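Local coordinates for probable oxidoreductase (Mycobacterium abscessus, PDB 4EYE), which probably works as an oxidoreductase of the quinone oxidoreductase branch of the medium-chain dehydrogenase/reductase family, at residues A[147-152]-A[291-296]; A[141-146]-A[170-175]. One frame throughout, in Å; residues are numbered along the deposited sequence.

Contact 1: residues A[147-152]-A[291-296]; sequences MYFAYA and ADYLYE
The rings of F149 and Y293 meet at a slant, neither stacked nor edge-to-face: their planes are turned 70° from each other and their centroids lie 6.0 Å apart. F149 offers an edge, and CE2 of Y293 sits close to the plane of that ring, 3.6 Å from F149 CD1. F149 CD1 in turn approaches the Y293 ring obliquely, and the two side chains cross at about a right angle. The ring of Y148 is also met at its edge, by Y293 OH, which stands near its plane at 4.3 Å from Y148 CD2; the carbonyl O of E296, a residue at the exposed margin, approaches that ring obliquely, 4.2 Å from Y148 CE2. Y293 thus reaches into the side of the other helix between F149 and Y148, and its hydroxyl oxygen ends 3.7 Å from A152 CB. No hydrogen bond crosses between 147-152 and 291-296, and van der Waals packing carries the contact. With CG anti to the backbone N (chi1 -172°), the Y293 ring is carried outward from its own helix to bridge backbones whose nearest CA atoms, those of F149 and Y293, are 8.7 Å apart.

The helices joined here are 143-154, which packs on the Rossmann-type parallel sheet of the dinucleotide-binding domain common to this family, and the N-terminal part of 293-306. M147 and Y151 pack on the sheet side, against V232 of strand 228-233 and against helix 171-182, while Y148, F149 and A152 take the contact with 291-296. W283 and F286 of helix 283-289 bring their rings to F149, extending the aromatic cluster, and R153 makes a cation-pi contact with Y293.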
loop_
_atom_site.group_PDB
_atom_site.type_symbol
_atom_site.label_atom_id
_atom_site.label_comp_id
_atom_site.label_asym_id
_atom_site.label_seq_id
_atom_site.Cartn_x
_atom_site.Cartn_y
_atom_site.Cartn_z
ATOM N N MET A 147 -4.819 -5.122 -0.903
ATOM C CA MET A 147 -6.212 -5.079 -0.504
ATOM C C MET A 147 -7.147 -5.746 -1.516
ATOM O O MET A 147 -8.098 -6.385 -1.091
ATOM C CB MET A 147 -6.665 -3.664 -0.094
ATOM C CG MET A 147 -6.099 -3.171 1.264
ATOM S SD MET A 147 -6.324 -4.368 2.638
ATOM C CE MET A 147 -8.079 -4.722 2.516
ATOM N N TYR A 148 -6.821 -5.721 -2.814
ATOM C CA TYR A 148 -7.591 -6.496 -3.806
ATOM C C TYR A 148 -7.488 -7.989 -3.467
ATOM O O TYR A 148 -8.501 -8.684 -3.363
ATOM C CB TYR A 148 -7.138 -6.270 -5.247
ATOM C CG TYR A 148 -8.152 -6.789 -6.237
ATOM C CD1 TYR A 148 -9.133 -5.944 -6.751
ATOM C CD2 TYR A 148 -8.163 -8.108 -6.617
ATOM C CE1 TYR A 148 -10.101 -6.401 -7.622
ATOM C CE2 TYR A 148 -9.136 -8.592 -7.485
ATOM C CZ TYR A 148 -10.089 -7.703 -8.000
ATOM O OH TYR A 148 -11.037 -8.164 -8.856
ATOM N N PHE A 149 -6.261 -8.465 -3.330
ATOM C CA PHE A 149 -5.993 -9.815 -2.857
ATOM C C PHE A 149 -6.701 -10.161 -1.545
ATOM O O PHE A 149 -7.341 -11.194 -1.461
ATOM C CB PHE A 149 -4.487 -9.969 -2.686
ATOM C CG PHE A 149 -4.067 -11.198 -1.933
ATOM C CD1 PHE A 149 -4.199 -12.474 -2.503
ATOM C CD2 PHE A 149 -3.454 -11.081 -0.707
ATOM C CE1 PHE A 149 -3.746 -13.600 -1.835
ATOM C CE2 PHE A 149 -3.006 -12.220 -0.019
ATOM C CZ PHE A 149 -3.145 -13.469 -0.588
ATOM N N ALA A 150 -6.589 -9.293 -0.537
ATOM C CA ALA A 150 -7.243 -9.526 0.757
ATOM C C ALA A 150 -8.733 -9.728 0.603
ATOM O O ALA A 150 -9.332 -10.626 1.224
ATOM C CB ALA A 150 -7.013 -8.339 1.737
ATOM N N TYR A 151 -9.347 -8.844 -0.163
ATOM C CA TYR A 151 -10.796 -8.918 -0.382
ATOM C C TYR A 151 -11.248 -10.038 -1.318
ATOM O O TYR A 151 -12.155 -10.849 -0.986
ATOM C CB TYR A 151 -11.283 -7.592 -0.939
ATOM C CG TYR A 151 -11.369 -6.466 0.061
ATOM C CD1 TYR A 151 -11.700 -6.686 1.378
ATOM C CD2 TYR A 151 -11.165 -5.146 -0.348
ATOM C CE1 TYR A 151 -11.836 -5.625 2.273
ATOM C CE2 TYR A 151 -11.259 -4.104 0.537
ATOM C CZ TYR A 151 -11.599 -4.315 1.828
ATOM O OH TYR A 151 -11.747 -3.205 2.669
ATOM N N ALA A 152 -10.602 -10.145 -2.461
ATOM C CA ALA A 152 -11.069 -11.065 -3.493
ATOM C C ALA A 152 -10.677 -12.492 -3.186
ATOM O O ALA A 152 -11.490 -13.389 -3.365
ATOM C CB ALA A 152 -10.528 -10.651 -4.831
ATOM N N ALA A 291 2.596 -16.300 -8.862
ATOM C CA ALA A 291 2.934 -15.063 -9.547
ATOM C C ALA A 291 1.836 -14.638 -10.558
ATOM O O ALA A 291 1.584 -13.452 -10.714
ATOM C CB ALA A 291 4.320 -15.142 -10.203
ATOM N N ASP A 292 1.154 -15.587 -11.184
ATOM C CA ASP A 292 0.099 -15.272 -12.144
ATOM C C ASP A 292 -1.152 -14.630 -11.546
ATOM O O ASP A 292 -1.906 -14.021 -12.270
ATOM C CB ASP A 292 -0.316 -16.504 -12.932
ATOM C CG ASP A 292 0.825 -17.068 -13.755
ATOM O OD1 ASP A 292 1.880 -16.412 -13.848
ATOM O OD2 ASP A 292 0.664 -18.157 -14.315
ATOM N N TYR A 293 -1.338 -14.715 -10.227
ATOM C CA TYR A 293 -2.468 -14.028 -9.605
ATOM C C TYR A 293 -2.344 -12.519 -9.820
ATOM O O TYR A 293 -3.358 -11.805 -9.907
ATOM C CB TYR A 293 -2.638 -14.391 -8.149
ATOM C CG TYR A 293 -3.915 -13.827 -7.554
ATOM C CD1 TYR A 293 -5.171 -14.314 -7.937
ATOM C CD2 TYR A 293 -3.871 -12.819 -6.615
ATOM C CE1 TYR A 293 -6.329 -13.799 -7.371
ATOM C CE2 TYR A 293 -5.020 -12.298 -6.052
ATOM C CZ TYR A 293 -6.251 -12.804 -6.428
ATOM O OH TYR A 293 -7.406 -12.258 -5.878
ATOM N N LEU A 294 -1.104 -12.047 -9.948
ATOM C CA LEU A 294 -0.848 -10.651 -10.214
ATOM C C LEU A 294 -1.592 -10.114 -11.442
ATOM O O LEU A 294 -2.002 -8.971 -11.444
ATOM C CB LEU A 294 0.649 -10.419 -10.369
ATOM C CG LEU A 294 1.152 -8.979 -10.311
ATOM C CD1 LEU A 294 0.834 -8.257 -8.977
ATOM C CD2 LEU A 294 2.661 -9.070 -10.518
ATOM N N TYR A 295 -1.778 -10.939 -12.476
ATOM C CA TYR A 295 -2.538 -10.506 -13.637
ATOM C C TYR A 295 -3.987 -10.228 -13.264
ATOM O O TYR A 295 -4.587 -9.289 -13.791
ATOM C CB TYR A 295 -2.588 -11.543 -14.767
ATOM C CG TYR A 295 -1.294 -12.122 -15.288
ATOM C CD1 TYR A 295 -0.105 -11.387 -15.359
ATOM C CD2 TYR A 295 -1.268 -13.463 -15.714
ATOM C CE1 TYR A 295 1.060 -11.976 -15.859
ATOM C CE2 TYR A 295 -0.121 -14.040 -16.211
ATOM C CZ TYR A 295 1.032 -13.300 -16.298
ATOM O OH TYR A 295 2.161 -13.944 -16.814
ATOM N N GLU A 296 -4.521 -11.044 -12.368
ATOM C CA GLU A 296 -5.898 -10.888 -11.892
ATOM C C GLU A 296 -6.072 -9.675 -10.994
ATOM O O GLU A 296 -7.072 -9.012 -11.082
ATOM C CB GLU A 296 -6.371 -12.129 -11.116
ATOM C CG GLU A 296 -7.872 -12.131 -10.950
ATOM C CD GLU A 296 -8.447 -13.300 -10.128
ATOM O OE1 GLU A 296 -9.374 -13.005 -9.311
ATOM O OE2 GLU A 296 -8.039 -14.450 -10.361
#

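Contact 2: residues A[141-146]-A[170-175]; sequences IANYHT and GGIGTA
N143 is the first residue of 141-146 to touch the other helix. Its ND2 lies 3.2 Å from G171 CA, so the amide rests directly on the glycine backbone. ND2 makes no direct bond to G171 O; a water accepts from ND2 at 3.0 Å and donates to G171 O at 2.9 Å. At the other end of the amide, N143 OD1 rests 3.6 Å from I172 CD1. Next comes Y144, whose ring takes A175 CB over the centre of one face, a CH-pi contact 3.4 Å from the centroid and 6° off the normal. CG lies beside the backbone N (chi1 -71°), and the ring extends across A175 until OH meets T174 CG2; that hydroxyl is hydrogen-bonded to Q178 of helix 171-182. T146 adds a looser methyl contact with I172 CD1, while its OG1 turns back to A142 O. Segment 170-175 follows strand 162-165 in what is probably the glycine-rich turn and first helix of the Rossmann-type fold, which in relatives lies beside the dinucleotide. G171 and A175, with little or no side chain, let helices 143-154 and 171-182 come close, and the one polar link between these segments depends on a water.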
loop_
_atom_site.group_PDB
_atom_site.type_symbol
_atom_site.label_atom_id
_atom_site.label_comp_id
_atom_site.label_asym_id
_atom_site.label_seq_id
_atom_site.Cartn_x
_atom_site.Cartn_y
_atom_site.Cartn_z
ATOM N N ILE A 141 0.436 0.348 -6.087
ATOM C CA ILE A 141 1.330 -0.812 -6.125
ATOM C C ILE A 141 1.328 -1.749 -4.920
ATOM O O ILE A 141 0.941 -2.902 -5.057
ATOM C CB ILE A 141 2.768 -0.437 -6.516
ATOM C CG1 ILE A 141 2.790 0.156 -7.910
ATOM C CG2 ILE A 141 3.671 -1.666 -6.461
ATOM C CD1 ILE A 141 4.121 0.758 -8.324
ATOM N N ALA A 142 1.786 -1.300 -3.761
ATOM C CA ALA A 142 1.729 -2.144 -2.553
ATOM C C ALA A 142 0.317 -2.154 -1.988
ATOM O O ALA A 142 -0.266 -3.257 -1.812
ATOM C CB ALA A 142 2.729 -1.716 -1.488
ATOM N N ASN A 143 -0.257 -0.980 -1.755
ATOM C CA ASN A 143 -1.480 -0.938 -0.982
ATOM C C ASN A 143 -2.749 -1.522 -1.650
ATOM O O ASN A 143 -3.538 -2.220 -0.992
ATOM C CB ASN A 143 -1.780 0.470 -0.428
ATOM C CG ASN A 143 -0.658 1.012 0.485
ATOM O OD1 ASN A 143 0.151 0.246 0.978
ATOM N ND2 ASN A 143 -0.612 2.354 0.685
ATOM N N TYR A 144 -2.931 -1.256 -2.937
ATOM C CA TYR A 144 -4.157 -1.655 -3.640
ATOM C C TYR A 144 -4.125 -3.106 -4.057
ATOM O O TYR A 144 -5.177 -3.787 -3.983
ATOM C CB TYR A 144 -4.506 -0.664 -4.794
ATOM C CG TYR A 144 -4.991 0.692 -4.248
ATOM C CD1 TYR A 144 -4.117 1.576 -3.592
ATOM C CD2 TYR A 144 -6.326 1.062 -4.329
ATOM C CE1 TYR A 144 -4.538 2.780 -3.091
ATOM C CE2 TYR A 144 -6.769 2.265 -3.801
ATOM C CZ TYR A 144 -5.878 3.143 -3.206
ATOM O OH TYR A 144 -6.352 4.345 -2.667
ATOM N N HIS A 145 -2.963 -3.606 -4.497
ATOM C CA HIS A 145 -2.858 -5.017 -4.825
ATOM C C HIS A 145 -3.007 -5.860 -3.600
ATOM O O HIS A 145 -3.636 -6.896 -3.658
ATOM C CB HIS A 145 -1.514 -5.364 -5.515
ATOM C CG HIS A 145 -1.480 -5.002 -6.942
ATOM N ND1 HIS A 145 -1.751 -5.885 -7.917
ATOM C CD2 HIS A 145 -1.240 -3.777 -7.575
ATOM C CE1 HIS A 145 -1.698 -5.258 -9.085
ATOM N NE2 HIS A 145 -1.387 -3.980 -8.872
ATOM N N THR A 146 -2.448 -5.412 -2.471
ATOM C CA THR A 146 -2.619 -6.105 -1.206
ATOM C C THR A 146 -4.101 -6.232 -0.814
ATOM O O THR A 146 -4.561 -7.312 -0.455
ATOM C CB THR A 146 -1.856 -5.405 -0.068
ATOM O OG1 THR A 146 -0.472 -5.386 -0.380
ATOM C CG2 THR A 146 -2.055 -6.122 1.258
ATOM N N GLY A 170 -4.575 5.655 6.903
ATOM C CA GLY A 170 -3.260 5.266 6.467
ATOM C C GLY A 170 -3.331 4.712 5.034
ATOM O O GLY A 170 -4.385 4.725 4.407
ATOM N N GLY A 171 -2.192 4.256 4.515
ATOM C CA GLY A 171 -2.117 3.809 3.108
ATOM C C GLY A 171 -3.012 2.608 2.851
ATOM O O GLY A 171 -3.849 2.598 1.967
ATOM N N ILE A 172 -2.861 1.604 3.699
ATOM C CA ILE A 172 -3.620 0.400 3.568
ATOM C C ILE A 172 -5.096 0.643 3.815
ATOM O O ILE A 172 -5.930 0.220 3.046
ATOM C CB ILE A 172 -3.082 -0.678 4.515
ATOM C CG1 ILE A 172 -1.721 -1.122 4.021
ATOM C CG2 ILE A 172 -4.073 -1.851 4.508
ATOM C CD1 ILE A 172 -1.858 -2.105 2.848
ATOM N N GLY A 173 -5.402 1.389 4.874
ATOM C CA GLY A 173 -6.776 1.743 5.183
ATOM C C GLY A 173 -7.507 2.429 4.044
ATOM O O GLY A 173 -8.643 2.099 3.764
ATOM N N THR A 174 -6.849 3.403 3.394
ATOM C CA THR A 174 -7.431 4.125 2.284
ATOM C C THR A 174 -7.766 3.225 1.089
ATOM O O THR A 174 -8.895 3.282 0.559
ATOM C CB THR A 174 -6.464 5.248 1.819
ATOM O OG1 THR A 174 -6.267 6.130 2.934
ATOM C CG2 THR A 174 -7.034 6.025 0.647
ATOM N N ALA A 175 -6.804 2.369 0.715
ATOM C CA ALA A 175 -7.057 1.355 -0.285
ATOM C C ALA A 175 -8.199 0.422 0.148
ATOM O O ALA A 175 -9.046 0.024 -0.651
ATOM C CB ALA A 175 -5.775 0.556 -0.596
HETATM O O HOH W 1 -2.751 4.212 -0.194
#

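Both contacts use helix 143-154, contact 2 its N-terminal part and contact 1 the turns that follow. The centre of contact 2 lies about 3 Å from the centre of the chain, with no exposed residue among those that touch; that of contact 1 lies about 13 Å from it, and its touching residues include the exposed E296. Their chemistry differs accordingly: 170-175 presents small residues that allow close backbone approach and a bridging water, whereas 291-296 reaches its partner through a long aromatic side chain across a wider separation. The two also meet directly, M147 packing against A175 CB and L294 CD1 against H145 ND1; helix 143-154 packs against both helix 171-182 and helix 293-306.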